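Local coordinates for protein Ser-thr phosphatase MSPP (Mycobacterium smegmatis, PDB 2JFR) that probably removes phosphate from phosphoserine and phosphothreonine of other proteins, as a metal-dependent phosphatase of the PPM family, at residues 46-49 against 50-54; 74-77 against 78-81; 123-126 against 127-131. All coordinates share one frame; numbering follows the deposited sequence. Where two conformers were deposited one is given.

Contact 1: residues 46-49 against 50-54; sequences SATA and LKTLS
The peptide groups of T48 and T52 are the flat groups that meet here, edge on: the carbonyl of T48 takes the N-H of T52 at its oxygen, 3.0 Å from O to N, while A49 O receives L53 N at 2.9 Å. S46 O and A47 O are used in the same way by L50 N and K51 N, so every carbonyl of 46-49 is taken up by an amide four residues on. T52 also brings its hydroxyl to T48 O: with OG1 beside its own backbone N (chi1 -57°), OG1 comes within 3.0 Å of T48 O. The two threonines lie side by side and point the same way, CG2 of T48 4.1 Å from OG1 of T52. T48 directs its own OG1 back to H44 O. Small residues suit the side of the helix that faces the sheet. A49 sits against T90, and S46 buries its hydroxyl on Q22 O and G42 O, close to the metal-binding G37. L50 and L53 fill the apolar side over strands 23-28 and 31-38, whereas the long, extended K51 belongs on the exposed one. This is the regular i to i+4 ladder of an amphipathic alpha-helix, 42-59, lying on a beta-sheet of the PP2C alpha/beta sandwich.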
loop_
_atom_site.group_PDB
_atom_site.type_symbol
_atom_site.label_atom_id
_atom_site.label_comp_id
_atom_site.label_asym_id
_atom_site.label_seq_id
_atom_site.Cartn_x
_atom_site.Cartn_y
_atom_site.Cartn_z
ATOM N N SER A 46 -4.235 3.244 11.027
ATOM C CA SER A 46 -4.516 2.956 9.600
ATOM C C SER A 46 -5.957 3.329 9.269
ATOM O O SER A 46 -6.209 3.926 8.218
ATOM C CB SER A 46 -4.187 1.519 9.281
ATOM O OG SER A 46 -4.912 0.646 10.154
ATOM N N ALA A 47 -6.903 2.997 10.139
ATOM C CA ALA A 47 -8.319 3.330 9.839
ATOM C C ALA A 47 -8.503 4.813 9.775
ATOM O O ALA A 47 -9.210 5.332 8.890
ATOM C CB ALA A 47 -9.222 2.735 10.888
ATOM N N THR A 48 -7.920 5.562 10.718
ATOM C CA THR A 48 -8.104 7.000 10.732
ATOM C C THR A 48 -7.435 7.615 9.505
ATOM O O THR A 48 -7.987 8.535 8.911
ATOM C CB THR A 48 -7.506 7.594 12.010
ATOM O OG1 THR A 48 -8.187 7.055 13.149
ATOM C CG2 THR A 48 -7.629 9.102 12.035
ATOM N N ALA A 49 -6.248 7.132 9.165
ATOM C CA ALA A 49 -5.565 7.686 7.992
ATOM C C ALA A 49 -6.448 7.571 6.752
ATOM O O ALA A 49 -6.545 8.521 5.983
ATOM C CB ALA A 49 -4.238 6.998 7.770
ATOM N N LEU A 50 -7.054 6.401 6.549
ATOM C CA LEU A 50 -7.854 6.225 5.337
ATOM C C LEU A 50 -9.149 7.003 5.370
ATOM O O LEU A 50 -9.580 7.511 4.331
ATOM C CB LEU A 50 -8.071 4.738 5.048
ATOM C CG LEU A 50 -6.819 3.941 4.741
ATOM C CD1 LEU A 50 -7.215 2.551 4.290
ATOM C CD2 LEU A 50 -5.925 4.627 3.707
ATOM N N LYS A 51 -9.779 7.124 6.538
ATOM C CA LYS A 51 -10.991 7.932 6.637
ATOM C C LYS A 51 -10.674 9.369 6.274
ATOM O O LYS A 51 -11.427 10.044 5.549
ATOM C CB LYS A 51 -11.587 7.820 8.027
ATOM C CG LYS A 51 -12.902 8.513 8.209
ATOM C CD LYS A 51 -13.566 8.330 9.558
ATOM C CE LYS A 51 -15.009 8.869 9.578
ATOM N NZ LYS A 51 -15.676 8.664 10.896
ATOM N N THR A 52 -9.596 9.882 6.814
ATOM C CA THR A 52 -9.202 11.261 6.546
ATOM C C THR A 52 -8.774 11.442 5.082
ATOM O O THR A 52 -9.125 12.443 4.456
ATOM C CB THR A 52 -8.093 11.690 7.498
ATOM O OG1 THR A 52 -8.501 11.540 8.866
ATOM C CG2 THR A 52 -7.634 13.127 7.270
ATOM N N LEU A 53 -8.044 10.498 4.555
ATOM C CA LEU A 53 -7.616 10.533 3.173
ATOM C C LEU A 53 -8.816 10.600 2.253
ATOM O O LEU A 53 -8.880 11.424 1.326
ATOM C CB LEU A 53 -6.810 9.284 2.828
ATOM C CG LEU A 53 -6.338 9.196 1.403
ATOM C CD1 LEU A 53 -5.247 10.229 1.099
ATOM C CD2 LEU A 53 -5.803 7.837 1.135
ATOM N N SER A 54 -9.789 9.724 2.473
ATOM C CA SER A 54 -10.979 9.651 1.649
ATOM C C SER A 54 -11.721 10.989 1.640
ATOM O O SER A 54 -12.118 11.509 0.616
ATOM C CB SER A 54 -11.869 8.540 2.140
ATOM O OG SER A 54 -13.006 8.441 1.304
#

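Contact 2: residues 74-77 against 78-81; sequences NLRV and FELL
R76 and E79 are brought together by opposite choices at the first torsion. The arginine sets CG opposite the backbone N and beside the carbonyl carbon (chi1 -169°), then bends at its next two torsions; the glutamate sets CG beside its backbone N (chi1 -72°) and runs extended from there. The two chains cross at about a right angle, and NH1 of R76 reaches OE1 of E79 in a salt bridge. Its modelled length of 2.5 Å from NH1 to OE1 is very short and, with R76 modelled in two conformers, doubtful. The carboxylate approaches at the edge of the guanidinium, with the two planes turned 66° apart, so a single nitrogen does the bonding rather than a flat two-pronged pair. L80 covers one face: its CG stands 3.6 Å above the guanidinium plane, displaced toward the rim. This is an i to i+3 ion pair on the exposed side of an alpha-helix, near the C-terminal end of 63-81, one of the two helices, 42-59 and 63-81, that pack together on one side of the PP2C sandwich. Long, flexible charged chains suit that side, since their ends can lie along the surface. L75 slants across E79, its CG meeting OE2 of the carboxylate. Beneath these groups the backbone keeps its ladder, F78 N to N74 O at 2.9 Å and E79 N to L75 O at 2.8 Å. On the buried side V77 turns CG1 to L81 CD1, 3.8 Å away, and both residues rest on A45 of helix 42-59. N74 carries polar groups into the interior, where OD1 accepts from G161 N and ND2 donates to G163 O, while F78 touches P164.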
loop_
_atom_site.group_PDB
_atom_site.type_symbol
_atom_site.label_atom_id
_atom_site.label_comp_id
_atom_site.label_asym_id
_atom_site.label_seq_id
_atom_site.Cartn_x
_atom_site.Cartn_y
_atom_site.Cartn_z
ATOM N N ASN A 74 -1.892 12.560 8.180
ATOM C CA ASN A 74 -0.769 12.551 9.116
ATOM C C ASN A 74 -1.093 13.343 10.380
ATOM O O ASN A 74 -0.859 12.869 11.483
ATOM C CB ASN A 74 0.466 13.117 8.413
ATOM C CG ASN A 74 1.628 13.114 9.345
ATOM O OD1 ASN A 74 2.108 12.060 9.730
ATOM N ND2 ASN A 74 2.065 14.303 9.752
ATOM N N LEU A 75 -1.568 14.552 10.188
ATOM C CA LEU A 75 -1.795 15.427 11.335
ATOM C C LEU A 75 -2.885 14.840 12.226
ATOM O O LEU A 75 -2.754 14.890 13.446
ATOM C CB LEU A 75 -2.127 16.837 10.863
ATOM C CG LEU A 75 -2.257 17.851 12.000
ATOM C CD1 LEU A 75 -0.934 17.985 12.739
ATOM C CD2 LEU A 75 -2.698 19.184 11.427
ATOM N N ARG A 76 -3.934 14.331 11.653
ATOM C CA ARG A 76 -5.037 13.809 12.464
ATOM C C ARG A 76 -4.601 12.605 13.246
ATOM O O ARG A 76 -4.900 12.502 14.435
ATOM C CB ARG A 76 -6.268 13.483 11.597
ATOM C CG ARG A 76 -7.493 13.192 12.400
ATOM C CD ARG A 76 -8.023 14.438 13.124
ATOM N NE ARG A 76 -8.656 14.216 14.411
ATOM C CZ ARG A 76 -8.388 14.764 15.592
ATOM N NH1 ARG A 76 -7.423 15.654 15.784
ATOM N NH2 ARG A 76 -9.125 14.410 16.642
ATOM N N VAL A 77 -3.858 11.674 12.635
ATOM C CA VAL A 77 -3.347 10.532 13.379
ATOM C C VAL A 77 -2.414 10.965 14.474
ATOM O O VAL A 77 -2.479 10.465 15.591
ATOM C CB VAL A 77 -2.744 9.501 12.444
ATOM C CG1 VAL A 77 -2.133 8.352 13.247
ATOM C CG2 VAL A 77 -3.775 8.946 11.453
ATOM N N PHE A 78 -1.521 11.901 14.156
ATOM C CA PHE A 78 -0.568 12.366 15.188
ATOM C C PHE A 78 -1.295 13.093 16.330
ATOM O O PHE A 78 -0.919 12.866 17.515
ATOM C CB PHE A 78 0.470 13.268 14.552
ATOM C CG PHE A 78 1.450 13.792 15.568
ATOM C CD1 PHE A 78 2.265 12.924 16.287
ATOM C CD2 PHE A 78 1.565 15.126 15.787
ATOM C CE1 PHE A 78 3.149 13.390 17.241
ATOM C CE2 PHE A 78 2.449 15.645 16.733
ATOM C CZ PHE A 78 3.259 14.733 17.433
ATOM N N GLU A 79 -2.293 13.874 16.029
ATOM C CA GLU A 79 -3.065 14.517 17.102
ATOM C C GLU A 79 -3.756 13.498 17.962
ATOM O O GLU A 79 -3.826 13.662 19.199
ATOM C CB GLU A 79 -4.094 15.471 16.484
ATOM C CG GLU A 79 -3.471 16.733 15.892
ATOM C CD GLU A 79 -4.465 17.515 15.035
ATOM O OE1 GLU A 79 -5.621 17.046 14.809
ATOM O OE2 GLU A 79 -4.108 18.634 14.533
ATOM N N LEU A 80 -4.240 12.423 17.398
ATOM C CA LEU A 80 -4.923 11.412 18.206
ATOM C C LEU A 80 -4.022 10.472 18.962
ATOM O O LEU A 80 -4.407 10.065 20.069
ATOM C CB LEU A 80 -5.804 10.612 17.251
ATOM C CG LEU A 80 -7.026 11.454 16.766
ATOM C CD1 LEU A 80 -7.663 10.683 15.616
ATOM C CD2 LEU A 80 -8.004 11.753 17.894
ATOM N N LEU A 81 -2.853 10.114 18.418
ATOM C CA LEU A 81 -2.066 9.040 18.985
ATOM C C LEU A 81 -0.736 9.507 19.533
ATOM O O LEU A 81 -0.021 8.788 20.200
ATOM C CB LEU A 81 -1.759 7.950 17.931
ATOM C CG LEU A 81 -2.989 7.331 17.322
ATOM C CD1 LEU A 81 -2.624 6.255 16.351
ATOM C CD2 LEU A 81 -3.957 6.799 18.361
#

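Contact 3: residues 123-126 against 127-131; sequences MEQL and TDDHS
A side-chain-to-backbone bridge from Q125 to T127 marks the point where the edge strand 122-125 of one sheet of the PP2C beta-sandwich gives way to the loop that leads to helix 132-138, which S131 precedes as N-cap. Q125 is the last residue of that strand. Its CG lies opposite the backbone N and the chain continues extended, which carries the amide forward over the loop. NE2 donates to T127 O at 2.9 Å, with an N-H...O angle of 157°; the donor stands above the carbonyl plane, 38° out of it. The same NE2 makes a weak, longer bond of 3.3 Å to OD1 of D129, whose carboxylate plane is turned 45° from the amide. A glutamine suits the place because it both donates and accepts: OE1 takes a hydrogen from a water that also donates to OD2 of D129, so protein and solvent together join the two side chains. The D129 side chain lies about 4 Å, between nearest atoms, from that of D112, which is a ligand of a further magnesium site seen in this protein though not occupied in this chain. T127 is buried, its OG1 bonded to L115 N in the neighbouring strand, while its own backbone N has no partner in the model. A second water donates to L126 O at 2.9 Å and to OD1 of D128 at 2.8 Å.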
loop_
_atom_site.group_PDB
_atom_site.type_symbol
_atom_site.label_atom_id
_atom_site.label_comp_id
_atom_site.label_asym_id
_atom_site.label_seq_id
_atom_site.Cartn_x
_atom_site.Cartn_y
_atom_site.Cartn_z
ATOM N N MET A 123 5.577 -9.017 -12.580
ATOM C CA MET A 123 5.195 -8.219 -11.433
ATOM C C MET A 123 6.399 -7.403 -10.973
ATOM O O MET A 123 7.393 -8.056 -10.642
ATOM C CB MET A 123 4.680 -9.140 -10.303
ATOM C CG MET A 123 4.188 -8.389 -9.054
ATOM S SD MET A 123 3.515 -9.649 -7.878
ATOM C CE MET A 123 3.260 -8.610 -6.490
ATOM N N GLU A 124 6.337 -6.093 -10.981
ATOM C CA GLU A 124 7.518 -5.369 -10.456
ATOM C C GLU A 124 7.014 -4.260 -9.543
ATOM O O GLU A 124 5.947 -3.680 -9.668
ATOM C CB GLU A 124 8.380 -4.846 -11.603
ATOM C CG GLU A 124 7.648 -3.744 -12.355
ATOM C CD GLU A 124 8.608 -3.137 -13.384
ATOM O OE1 GLU A 124 9.514 -2.410 -13.006
ATOM O OE2 GLU A 124 8.500 -3.381 -14.603
ATOM N N GLN A 125 7.839 -4.051 -8.554
ATOM C CA GLN A 125 7.574 -3.065 -7.505
ATOM C C GLN A 125 7.992 -1.696 -7.979
ATOM O O GLN A 125 9.142 -1.468 -8.389
ATOM C CB GLN A 125 8.320 -3.446 -6.233
ATOM C CG GLN A 125 8.059 -2.435 -5.112
ATOM C CD GLN A 125 8.521 -2.902 -3.775
ATOM O OE1 GLN A 125 8.558 -4.087 -3.461
ATOM N NE2 GLN A 125 8.857 -1.939 -2.948
ATOM N N LEU A 126 7.084 -0.733 -7.919
ATOM C CA LEU A 126 7.328 0.603 -8.420
ATOM C C LEU A 126 7.768 1.591 -7.397
ATOM O O LEU A 126 8.390 2.599 -7.726
ATOM C CB LEU A 126 6.047 1.165 -9.063
ATOM C CG LEU A 126 5.473 0.320 -10.185
ATOM C CD1 LEU A 126 4.265 1.051 -10.761
ATOM C CD2 LEU A 126 6.495 0.029 -11.270
ATOM N N THR A 127 7.460 1.360 -6.143
ATOM C CA THR A 127 7.728 2.247 -5.038
ATOM C C THR A 127 8.965 1.791 -4.256
ATOM O O THR A 127 9.331 0.625 -4.261
ATOM C CB THR A 127 6.527 2.281 -4.092
ATOM O OG1 THR A 127 6.108 0.940 -3.830
ATOM C CG2 THR A 127 5.374 3.072 -4.678
ATOM N N ASP A 128 9.567 2.750 -3.591
ATOM C CA ASP A 128 10.631 2.409 -2.620
ATOM C C ASP A 128 10.036 2.195 -1.249
ATOM O O ASP A 128 9.028 2.842 -0.885
ATOM C CB ASP A 128 11.648 3.543 -2.515
ATOM C CG ASP A 128 12.331 4.084 -3.672
ATOM O OD1 ASP A 128 12.600 3.548 -4.769
ATOM O OD2 ASP A 128 12.728 5.305 -3.602
ATOM N N ASP A 129 10.603 1.261 -0.547
ATOM C CA ASP A 129 10.200 0.973 0.840
ATOM C C ASP A 129 11.033 1.838 1.783
ATOM O O ASP A 129 12.275 1.852 1.735
ATOM C CB ASP A 129 10.452 -0.490 1.189
ATOM C CG ASP A 129 9.451 -1.436 0.613
ATOM O OD1 ASP A 129 8.405 -1.053 0.194
ATOM O OD2 ASP A 129 9.753 -2.629 0.783
ATOM N N HIS A 130 10.362 2.570 2.644
ATOM C CA HIS A 130 11.008 3.399 3.649
ATOM C C HIS A 130 11.193 2.554 4.906
ATOM O O HIS A 130 10.468 2.636 5.882
ATOM C CB HIS A 130 10.166 4.629 3.922
ATOM C CG HIS A 130 9.781 5.369 2.706
ATOM N ND1 HIS A 130 8.511 5.793 2.494
ATOM C CD2 HIS A 130 10.496 5.625 1.596
ATOM C CE1 HIS A 130 8.472 6.318 1.290
ATOM N NE2 HIS A 130 9.664 6.274 0.716
ATOM N N SER A 131 12.179 1.692 4.806
ATOM C CA SER A 131 12.579 0.791 5.887
ATOM C C SER A 131 14.079 0.683 5.827
ATOM O O SER A 131 14.696 1.020 4.839
ATOM C CB SER A 131 11.940 -0.574 5.750
ATOM O OG SER A 131 12.459 -1.239 4.621
HETATM O O HOH W 1 10.578 -4.072 -1.266
HETATM O O HOH W 2 11.161 2.575 -6.964
#

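How the contacts relate
From the N terminus the chain meets the three contacts in series. Each spans only neighbouring residues, so none encloses or crosses another and no long loop is closed. Contact 1 lies on helix 42-59 and contact 2 near the end of the next helix, 63-81. Their centres are 11 Å apart and they touch: CG2 of T48 packs on CG2 of V77 at 3.9 Å and on CD1 of L80 at the same distance. The two helices are thereby joined into one layer. Contact 3 comes later, at the end of strand 122-125 and in the loop leading to helix 132-138, about 22 Å from contact 1 between centres and across the middle of the chain from it.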